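Adenosine 5'-monophosphoramidase (Candida albicans, PDB 6IQ1) hydrolyses adenosine 5'-monophosphoramidates to AMP and an amine, as a homodimeric histidine triad nucleotide-binding protein of the HINT family. Local coordinates at the interface of chains A and B. Coordinates in Å, arbitrary orientation; residue numbers count along the deposited sequence, not the author numbering. Chains: chain A/B, Adenosine 5'-monophosphoramidase.

The interface of chains A and B. Residues chain A 58, 61-62, 64, 107; chain B 65-66, 69.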
ATOM      1  N   ASP A  58       2.621  15.843   0.036  1.00 31.30           N
ATOM      2  CA  ASP A  58       2.859  15.118  -1.210  1.00 29.13           C
ATOM      3  C   ASP A  58       4.335  14.808  -1.423  1.00 31.05           C
ATOM      4  O   ASP A  58       4.681  13.706  -1.869  1.00 31.43           O
ATOM      5  CB  ASP A  58       2.324  15.911  -2.400  1.00 31.14           C
ATOM      6  CG  ASP A  58       0.815  15.937  -2.437  1.00 36.04           C
ATOM      7  OD1 ASP A  58       0.198  15.076  -1.774  1.00 36.50           O
ATOM      8  OD2 ASP A  58       0.250  16.835  -3.103  1.00 40.97           O
ATOM      9  N   LEU A  61       5.082  11.803   0.281  1.00 29.30           N
ATOM     10  CA  LEU A  61       4.387  10.638  -0.254  1.00 25.90           C
ATOM     11  C   LEU A  61       5.050  10.123  -1.521  1.00 27.06           C
ATOM     12  O   LEU A  61       5.071   8.912  -1.760  1.00 25.50           O
ATOM     13  CB  LEU A  61       2.921  10.970  -0.518  1.00 24.97           C
ATOM     14  CG  LEU A  61       2.048  11.048   0.735  1.00 28.48           C
ATOM     15  CD1 LEU A  61       0.608  11.164   0.318  1.00 27.17           C
ATOM     16  CD2 LEU A  61       2.250   9.837   1.670  1.00 24.02           C
ATOM     17  N   SER A  62       5.601  11.022  -2.347  1.00 31.01           N
ATOM     18  CA  SER A  62       6.272  10.587  -3.575  1.00 28.10           C
ATOM     19  C   SER A  62       7.505   9.746  -3.281  1.00 28.46           C
ATOM     20  O   SER A  62       7.939   8.959  -4.128  1.00 30.44           O
ATOM     21  CB  SER A  62       6.693  11.791  -4.413  1.00 28.68           C
ATOM     22  OG  SER A  62       5.715  12.806  -4.384  1.00 39.40           O
ATOM     23  N   ILE A  64       7.957   7.423  -0.947  1.00 23.70           N
ATOM     24  CA  ILE A  64       7.791   6.175  -0.214  1.00 26.22           C
ATOM     25  C   ILE A  64       7.899   4.962  -1.144  1.00 27.78           C
ATOM     26  O   ILE A  64       8.694   4.046  -0.895  1.00 28.36           O
ATOM     27  CB  ILE A  64       6.472   6.196   0.575  1.00 27.23           C
ATOM     28  CG1 ILE A  64       6.639   7.094   1.800  1.00 25.45           C
ATOM     29  CG2 ILE A  64       6.086   4.792   1.005  1.00 24.56           C
ATOM     30  CD1 ILE A  64       5.351   7.414   2.466  1.00 28.14           C
ATOM     31  N   PHE A 107       4.168   2.134   6.055  1.00 27.92           N
ATOM     32  CA  PHE A 107       3.882   1.100   5.073  1.00 24.27           C
ATOM     33  C   PHE A 107       4.596  -0.186   5.462  1.00 24.12           C
ATOM     34  O   PHE A 107       5.788  -0.162   5.785  1.00 26.91           O
ATOM     35  CB  PHE A 107       4.343   1.550   3.691  1.00 23.65           C
ATOM     36  CG  PHE A 107       3.448   2.567   3.061  1.00 26.30           C
ATOM     37  CD1 PHE A 107       3.494   3.893   3.464  1.00 26.43           C
ATOM     38  CD2 PHE A 107       2.562   2.198   2.058  1.00 25.33           C
ATOM     39  CE1 PHE A 107       2.667   4.824   2.878  1.00 27.44           C
ATOM     40  CE2 PHE A 107       1.745   3.121   1.472  1.00 23.62           C
ATOM     41  CZ  PHE A 107       1.795   4.436   1.880  1.00 25.59           C
TER
ATOM     42  N   LEU B  65       0.885   7.583  -4.606  1.00 25.30           N
ATOM     43  CA  LEU B  65       0.363   7.966  -3.294  1.00 27.10           C
ATOM     44  C   LEU B  65      -0.204   9.394  -3.234  1.00 27.82           C
ATOM     45  O   LEU B  65      -1.199   9.594  -2.513  1.00 24.30           O
ATOM     46  CB  LEU B  65       1.451   7.752  -2.229  1.00 24.62           C
ATOM     47  CG  LEU B  65       1.828   6.275  -2.072  1.00 23.92           C
ATOM     48  CD1 LEU B  65       2.915   6.099  -1.028  1.00 20.25           C
ATOM     49  CD2 LEU B  65       0.588   5.414  -1.764  1.00 19.38           C
ATOM     50  N   PRO B  66       0.341  10.403  -3.928  1.00 28.15           N
ATOM     51  CA  PRO B  66      -0.385  11.680  -3.976  1.00 29.88           C
ATOM     52  C   PRO B  66      -1.759  11.562  -4.621  1.00 29.72           C
ATOM     53  O   PRO B  66      -2.702  12.241  -4.187  1.00 29.11           O
ATOM     54  CB  PRO B  66       0.560  12.583  -4.771  1.00 25.63           C
ATOM     55  CG  PRO B  66       1.896  12.063  -4.422  1.00 25.62           C
ATOM     56  CD  PRO B  66       1.725  10.567  -4.410  1.00 26.63           C
ATOM     57  N   LYS B  69      -3.899  10.021  -1.918  1.00 29.37           N
ATOM     58  CA  LYS B  69      -4.214  11.060  -0.945  1.00 30.51           C
ATOM     59  C   LYS B  69      -5.338  11.954  -1.446  1.00 30.84           C
ATOM     60  O   LYS B  69      -6.284  12.252  -0.708  1.00 32.97           O
ATOM     61  CB  LYS B  69      -2.975  11.895  -0.644  1.00 26.96           C
ATOM     62  CG  LYS B  69      -3.278  13.089   0.206  1.00 26.40           C
ATOM     63  CD  LYS B  69      -1.997  13.741   0.640  1.00 31.00           C
ATOM     64  CE  LYS B  69      -2.248  15.086   1.246  1.00 29.84           C
ATOM     65  NZ  LYS B  69      -0.980  15.813   1.133  1.00 34.13           N
TER
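In the HINT homodimer, helix 58-74 of each subunit packs against its two-fold mate, and this patch of the dimer interface shows how such a helix pair joins an apolar centre to a charged margin. The apolar part is built around B:Leu65. With CG anti to its carbonyl carbon and a second torsion of 179°, the side chain stretches toward A:Phe107, the two meeting tip to tip: methyl CD1 lies 3.5 Å from ring atom CZ of A:Phe107, with CD2 a little farther off. The B:Leu65 side chain crosses that of A:Ile64 at about a right angle, CD1 coming 3.9 Å from CB of A:Ile64, and the same CD1 also touches the backbone O of A:Leu61. From its own subunit, A:Ile64 lays CG2 over one face of the A:Phe107 ring toward the rim, 3.7 Å above the plane, so the aromatic ring is backed by one chain and met at its tip by the other. A:Phe107 belongs to the histidine triad motif, and the centre of the patch is about 11 Å from the active-site A:His106, so dimer packing may help to steady strand 107-112, which begins directly after that catalytic residue.

A:Leu61 fills the middle of the patch. Its CB packs against CB of B:Leu65 at 3.9 Å and against the ring of B:Pro66, while its side chain crosses that of B:Lys69 at about a right angle, CD1 resting on the aliphatic stem.

Polar contacts occupy the margin. In the first turn of helix 58-74 of chain A, the hydroxyl OG of A:Ser62 donates to the backbone O of A:Asp58 at 2.9 Å, the same OG lying beside CG of B:Pro66. B:Lys69, with CG anti to the backbone N (chi1 172°), runs extended past A:Leu61 to A:Asp58, where its ammonium NZ forms a salt bridge and hydrogen bond with carboxylate OD1 at 3.2 Å, approaching from above the carboxylate plane, 58° out of it.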